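Local coordinates for hypothetical protein lpg0944 (PDB 4RXV), which is of unknown function but carries, in this N-terminal fragment, a predicted papain-like (clan CA) peptidase domain of the Legionella RavJ family, at residues Q75-F80 with F105-A110; L113-Q118 with T218-P223. All coordinates share one frame; numbering follows the deposited sequence. Where two conformers were deposited one is given.

Contact 1 of 2, residues Q75-F80 with F105-A110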
loop_
_atom_site.group_PDB
_atom_site.type_symbol
_atom_site.label_atom_id
_atom_site.label_comp_id
_atom_site.label_asym_id
_atom_site.label_seq_id
_atom_site.Cartn_x
_atom_site.Cartn_y
_atom_site.Cartn_z
ATOM N N GLN A 75 5.408 14.107 1.027
ATOM C CA GLN A 75 6.815 13.741 1.044
ATOM C C GLN A 75 7.074 12.564 2.005
ATOM O O GLN A 75 7.956 11.733 1.749
ATOM C CB GLN A 75 7.711 14.940 1.388
ATOM C CG GLN A 75 9.193 14.633 1.284
ATOM C CD GLN A 75 9.631 14.321 -0.147
ATOM O OE1 GLN A 75 9.068 14.830 -1.092
ATOM N NE2 GLN A 75 10.648 13.483 -0.296
ATOM N N GLU A 76 6.344 12.486 3.118
ATOM C CA GLU A 76 6.521 11.348 4.022
ATOM C C GLU A 76 6.181 10.020 3.354
ATOM O O GLU A 76 6.852 9.029 3.591
ATOM C CB GLU A 76 5.680 11.514 5.270
ATOM C CG GLU A 76 6.211 12.544 6.241
ATOM C CD GLU A 76 5.169 12.821 7.272
ATOM O OE1 GLU A 76 5.156 12.105 8.295
ATOM O OE2 GLU A 76 4.347 13.735 7.053
ATOM N N TYR A 77 5.140 10.006 2.538
ATOM C CA TYR A 77 4.779 8.777 1.831
ATOM C C TYR A 77 5.843 8.403 0.801
ATOM O O TYR A 77 6.196 7.231 0.671
ATOM C CB TYR A 77 3.414 8.911 1.183
ATOM C CG TYR A 77 2.293 8.969 2.195
ATOM C CD1 TYR A 77 1.898 7.829 2.875
ATOM C CD2 TYR A 77 1.646 10.158 2.489
ATOM C CE1 TYR A 77 0.898 7.857 3.824
ATOM C CE2 TYR A 77 0.632 10.206 3.443
ATOM C CZ TYR A 77 0.265 9.044 4.104
ATOM O OH TYR A 77 -0.713 9.019 5.071
ATOM N N ILE A 78 6.365 9.390 0.084
ATOM C CA ILE A 78 7.434 9.134 -0.878
ATOM C C ILE A 78 8.672 8.572 -0.160
ATOM O O ILE A 78 9.273 7.581 -0.603
ATOM C CB ILE A 78 7.729 10.402 -1.693
ATOM C CG1 ILE A 78 6.480 10.775 -2.524
ATOM C CG2 ILE A 78 8.962 10.223 -2.556
ATOM C CD1 ILE A 78 6.626 12.051 -3.345
ATOM N N LYS A 79 9.034 9.163 0.969
ATOM C CA LYS A 79 10.170 8.672 1.735
ATOM C C LYS A 79 9.946 7.260 2.248
ATOM O O LYS A 79 10.880 6.476 2.297
ATOM C CB LYS A 79 10.485 9.616 2.887
ATOM C CG LYS A 79 11.344 10.800 2.481
ATOM C CD LYS A 79 11.799 11.592 3.690
ATOM C CE LYS A 79 10.658 12.424 4.230
ATOM N NZ LYS A 79 10.875 12.823 5.631
ATOM N N PHE A 80 8.720 6.957 2.647
ATOM C CA PHE A 80 8.383 5.619 3.142
ATOM C C PHE A 80 8.710 4.575 2.058
ATOM O O PHE A 80 9.377 3.574 2.327
ATOM C CB PHE A 80 6.911 5.561 3.552
ATOM C CG PHE A 80 6.490 4.263 4.197
ATOM C CD1 PHE A 80 6.194 3.154 3.444
ATOM C CD2 PHE A 80 6.337 4.181 5.575
ATOM C CE1 PHE A 80 5.797 1.972 4.034
ATOM C CE2 PHE A 80 5.926 3.004 6.182
ATOM C CZ PHE A 80 5.657 1.896 5.409
ATOM N N PHE A 105 1.715 -0.936 5.185
ATOM C CA PHE A 105 2.153 -1.251 3.835
ATOM C C PHE A 105 1.572 -0.267 2.801
ATOM O O PHE A 105 2.265 0.136 1.866
ATOM C CB PHE A 105 1.748 -2.687 3.518
ATOM C CG PHE A 105 2.637 -3.430 2.508
ATOM C CD1 PHE A 105 3.500 -2.798 1.643
ATOM C CD2 PHE A 105 2.563 -4.804 2.460
ATOM C CE1 PHE A 105 4.270 -3.536 0.743
ATOM C CE2 PHE A 105 3.296 -5.545 1.551
ATOM C CZ PHE A 105 4.144 -4.909 0.690
ATOM N N ALA A 106 0.308 0.114 2.963
ATOM C CA ALA A 106 -0.359 1.008 2.034
ATOM C C ALA A 106 0.410 2.315 1.835
ATOM O O ALA A 106 0.284 2.933 0.784
ATOM C CB ALA A 106 -1.767 1.285 2.482
ATOM N N TYR A 107 1.193 2.743 2.819
ATOM C CA TYR A 107 1.930 3.984 2.735
ATOM C C TYR A 107 2.944 3.917 1.590
ATOM O O TYR A 107 3.241 4.938 0.986
ATOM C CB TYR A 107 2.642 4.266 4.041
ATOM C CG TYR A 107 1.769 4.391 5.281
ATOM C CD1 TYR A 107 0.387 4.452 5.240
ATOM C CD2 TYR A 107 2.371 4.403 6.529
ATOM C CE1 TYR A 107 -0.365 4.548 6.396
ATOM C CE2 TYR A 107 1.626 4.502 7.680
ATOM C CZ TYR A 107 0.261 4.558 7.599
ATOM O OH TYR A 107 -0.507 4.663 8.739
ATOM N N HIS A 108 3.485 2.726 1.326
ATOM C CA HIS A 108 4.442 2.558 0.234
ATOM C C HIS A 108 3.785 2.948 -1.080
ATOM O O HIS A 108 4.324 3.729 -1.856
ATOM C CB HIS A 108 4.895 1.108 0.210
ATOM C CG HIS A 108 6.018 0.820 -0.727
ATOM N ND1 HIS A 108 5.900 0.902 -2.098
ATOM C CD2 HIS A 108 7.278 0.413 -0.460
ATOM C CE1 HIS A 108 7.062 0.578 -2.625
ATOM N NE2 HIS A 108 7.910 0.271 -1.656
ATOM N N SER A 109 2.624 2.375 -1.350
ATOM C CA SER A 109 1.899 2.682 -2.592
ATOM C C SER A 109 1.441 4.125 -2.654
ATOM O O SER A 109 1.462 4.709 -3.746
ATOM C CB SER A 109 0.702 1.758 -2.783
ATOM O OG SER A 109 1.090 0.415 -2.902
ATOM N N ALA A 110 1.044 4.723 -1.537
ATOM C CA ALA A 110 0.731 6.145 -1.541
ATOM C C ALA A 110 1.931 6.946 -2.045
ATOM O O ALA A 110 1.764 7.862 -2.856
ATOM C CB ALA A 110 0.292 6.610 -0.172
#
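Segment 75-80 of helix 74-84 crosses segment 105-110 of helix 105-114 at -107°, the axes of the two short segments coming within 7.3 Å, and the crossing shows how three aromatic rings can fill so close an approach without a single hydrogen bond between the segments. Tyr107 is common to both ring pairs. Its CB lies squarely over the face of Phe80, 3.7 Å from the ring centroid, a CH-pi contact. Further out, the edge of the Tyr107 ring, led by CD2, turns toward that same face, giving a T-shaped pair with centroids 5.5 Å apart. Tyr77 meets Tyr107 in the reverse sense: its own edge is offered to the Tyr107 face, off-centre, with Tyr77 CE1 3.7 Å from Tyr107 CD1. The first torsions differ: in Phe80 CG is anti to the backbone N (chi1 -175°), whereas in Tyr77 it stands beside the N (chi1 -69°). Seen from Tyr107, the two rings lie in directions roughly at right angles. Ala110 CB, 3.7 Å from Tyr77 CD1, packs on the same side of that ring, nearer its root at CG, and Phe80 CE1 touches His108 CB at 4.0 Å. The phenol of Tyr107 is held by Leu69 O; the imidazole of His108 bonds to Tyr18 and Asn85. On the outer side of helix 74-84 the packing loosens: Gln75, Glu76 and Lys79, all at least partly exposed, take no part. Val127 of strand 123-133 receives Tyr77, Tyr107 and Ala110. The motif is a buried aromatic cluster, and helix 105-114 lying on the antiparallel sheet is consistent with the predicted papain-like domain.

Contact 2 of 2, residues L113-Q118 with T218-P223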
loop_
_atom_site.group_PDB
_atom_site.type_symbol
_atom_site.label_atom_id
_atom_site.label_comp_id
_atom_site.label_asym_id
_atom_site.label_seq_id
_atom_site.Cartn_x
_atom_site.Cartn_y
_atom_site.Cartn_z
ATOM N N LEU A 113 2.414 6.505 -5.869
ATOM C CA LEU A 113 1.398 7.226 -6.619
ATOM C C LEU A 113 1.582 8.732 -6.540
ATOM O O LEU A 113 1.420 9.425 -7.537
ATOM C CB LEU A 113 0.026 6.823 -6.114
ATOM C CG LEU A 113 -0.266 5.344 -6.319
ATOM C CD1 LEU A 113 -1.479 4.932 -5.486
ATOM C CD2 LEU A 113 -0.390 4.955 -7.756
ATOM N N LEU A 114 1.935 9.249 -5.370
ATOM C CA LEU A 114 2.176 10.672 -5.178
ATOM C C LEU A 114 3.394 11.137 -5.964
ATOM O O LEU A 114 3.532 12.317 -6.251
ATOM C CB LEU A 114 2.302 11.003 -3.677
ATOM C CG LEU A 114 0.960 11.005 -2.930
ATOM C CD1 LEU A 114 1.145 10.862 -1.446
ATOM C CD2 LEU A 114 0.165 12.252 -3.240
ATOM N N ASP A 115 4.311 10.226 -6.261
ATOM C CA ASP A 115 5.540 10.552 -6.966
ATOM C C ASP A 115 5.341 10.615 -8.472
ATOM O O ASP A 115 6.268 10.966 -9.168
ATOM C CB ASP A 115 6.608 9.508 -6.646
ATOM C CG ASP A 115 7.975 9.930 -7.100
ATOM O OD1 ASP A 115 8.420 11.012 -6.682
ATOM O OD2 ASP A 115 8.595 9.177 -7.880
ATOM N N ASP A 116 4.158 10.259 -8.963
ATOM C CA ASP A 116 3.890 10.190 -10.398
ATOM C C ASP A 116 3.189 11.453 -10.899
ATOM O O ASP A 116 2.099 11.785 -10.467
ATOM C CB ASP A 116 3.022 8.965 -10.683
ATOM C CG ASP A 116 2.844 8.699 -12.159
ATOM O OD1 ASP A 116 2.250 9.553 -12.846
ATOM O OD2 ASP A 116 3.277 7.623 -12.633
ATOM N N PRO A 117 3.795 12.154 -11.865
ATOM C CA PRO A 117 3.196 13.426 -12.292
ATOM C C PRO A 117 1.873 13.294 -13.039
ATOM O O PRO A 117 1.029 14.176 -12.955
ATOM C CB PRO A 117 4.269 14.027 -13.212
ATOM C CG PRO A 117 5.052 12.862 -13.676
ATOM C CD PRO A 117 5.061 11.877 -12.560
ATOM N N GLN A 118 1.670 12.183 -13.730
ATOM C CA GLN A 118 0.427 12.006 -14.476
ATOM C C GLN A 118 -0.711 11.579 -13.546
ATOM O O GLN A 118 -1.876 11.829 -13.811
ATOM C CB GLN A 118 0.615 10.999 -15.602
ATOM C CG GLN A 118 1.598 11.466 -16.655
ATOM C CD GLN A 118 1.854 10.413 -17.711
ATOM O OE1 GLN A 118 1.559 9.235 -17.513
ATOM N NE2 GLN A 118 2.399 10.834 -18.842
ATOM N N THR A 218 7.972 15.344 -8.106
ATOM C CA THR A 218 7.672 14.034 -8.652
ATOM C C THR A 218 8.935 13.391 -9.236
ATOM O O THR A 218 9.948 14.062 -9.443
ATOM C CB THR A 218 6.578 14.118 -9.726
ATOM O OG1 THR A 218 6.991 14.990 -10.794
ATOM C CG2 THR A 218 5.272 14.613 -9.127
ATOM N N GLY A 219 8.890 12.096 -9.521
ATOM C CA GLY A 219 10.047 11.419 -10.095
ATOM C C GLY A 219 11.191 11.201 -9.113
ATOM O O GLY A 219 12.334 10.978 -9.518
ATOM N N GLN A 220 10.895 11.284 -7.818
ATOM C CA GLN A 220 11.896 11.011 -6.800
ATOM C C GLN A 220 12.243 9.536 -6.688
ATOM O O GLN A 220 13.345 9.189 -6.244
ATOM C CB GLN A 220 11.428 11.495 -5.443
ATOM C CG GLN A 220 11.156 12.955 -5.406
ATOM C CD GLN A 220 10.837 13.418 -4.016
ATOM O OE1 GLN A 220 11.617 13.220 -3.090
ATOM N NE2 GLN A 220 9.673 13.998 -3.847
ATOM N N LEU A 221 11.306 8.660 -7.046
ATOM C CA LEU A 221 11.491 7.232 -6.813
ATOM C C LEU A 221 11.980 6.512 -8.066
ATOM O O LEU A 221 11.618 6.837 -9.201
ATOM C CB LEU A 221 10.187 6.570 -6.380
ATOM C CG LEU A 221 9.522 7.132 -5.131
ATOM C CD1 LEU A 221 8.185 6.496 -4.874
ATOM C CD2 LEU A 221 10.427 6.980 -3.909
ATOM N N THR A 222 12.805 5.499 -7.859
ATOM C CA THR A 222 13.142 4.566 -8.911
ATOM C C THR A 222 12.226 3.352 -8.753
ATOM O O THR A 222 12.192 2.748 -7.689
ATOM C CB THR A 222 14.602 4.168 -8.799
ATOM O OG1 THR A 222 15.417 5.349 -8.892
ATOM C CG2 THR A 222 14.962 3.207 -9.893
ATOM N N PRO A 223 11.466 2.988 -9.797
ATOM C CA PRO A 223 10.688 1.746 -9.686
ATOM C C PRO A 223 11.574 0.581 -9.276
ATOM O O PRO A 223 12.714 0.497 -9.714
ATOM C CB PRO A 223 10.124 1.557 -11.094
ATOM C CG PRO A 223 10.039 2.961 -11.643
ATOM C CD PRO A 223 11.293 3.621 -11.120
#
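As helix 105-114 gives way to a turn, the irregular segment 218-223 passes beside it, bringing the CA atoms of Asp115 and Thr218 to 4.4 Å, and Gly219 N donates to Asp115 O in the carbonyl plane (2.9 Å, N-H...O 166°). Gly219 has a positive phi (73°), and the chain bends there so that the next two amides also face Asp115. The carboxylate of Asp115, swung out with CG anti to the backbone N (chi1 -168°), takes one amide on each oxygen. Gln220 N reaches the syn lone pair of OD1 at 2.7 Å, while Leu221 N meets OD2 at 2.9 Å from above the carboxylate plane. Three successive N-H groups are thus gathered by one residue, its main-chain and side-chain oxygens acting together, and these donors would be expected to stabilise the buried group in its ionised form. The same turn opens the following helix, 117-122, for which Asp116 is the N-cap: its OD1 accepts from Ile119 N and, more weakly, from Gln118 N. Van der Waals contacts border the polar grip on two flanks. On one, Leu221 CD1 lies 3.8 Å from Asp115 CB, and Ile78 of helix 74-84 packs against Asp115, Gln220 and Leu221. On the other, nearer solvent, Thr218 crosses the Pro117 ring obliquely, its OG1 3.8 Å from Pro117 CB. Thr218 CB also lies 3.2 Å from Asp115 O, so the carbonyl that binds Gly219 N has Thr218 close beside it as well. The side-chain carboxamide of Gln220 turns elsewhere, NE2 bonding to Arg217 O.

Read from the N terminus, the chain first closes at contact 1, where helix 105-114 returns to helix 74-84 after an excursion of 24 residues through strands 91-92 and 95-100. Contact 2 opens only after that, and closes a far longer loop: 99 residues holding the rest of helix 117-122, the whole four-stranded antiparallel sheet and helix 172-176. The loops therefore follow in series, neither nesting nor crossing, with helix 105-114 common to both. In space their centres lie 11 Å apart. Gln75 OE1 and Gln220 NE2, 2.9 Å apart, probably share a hydrogen bond, and Ile78 packs on Leu221, so the last part of this fragment is tied to helix 74-84 as well as to the turn after helix 105-114.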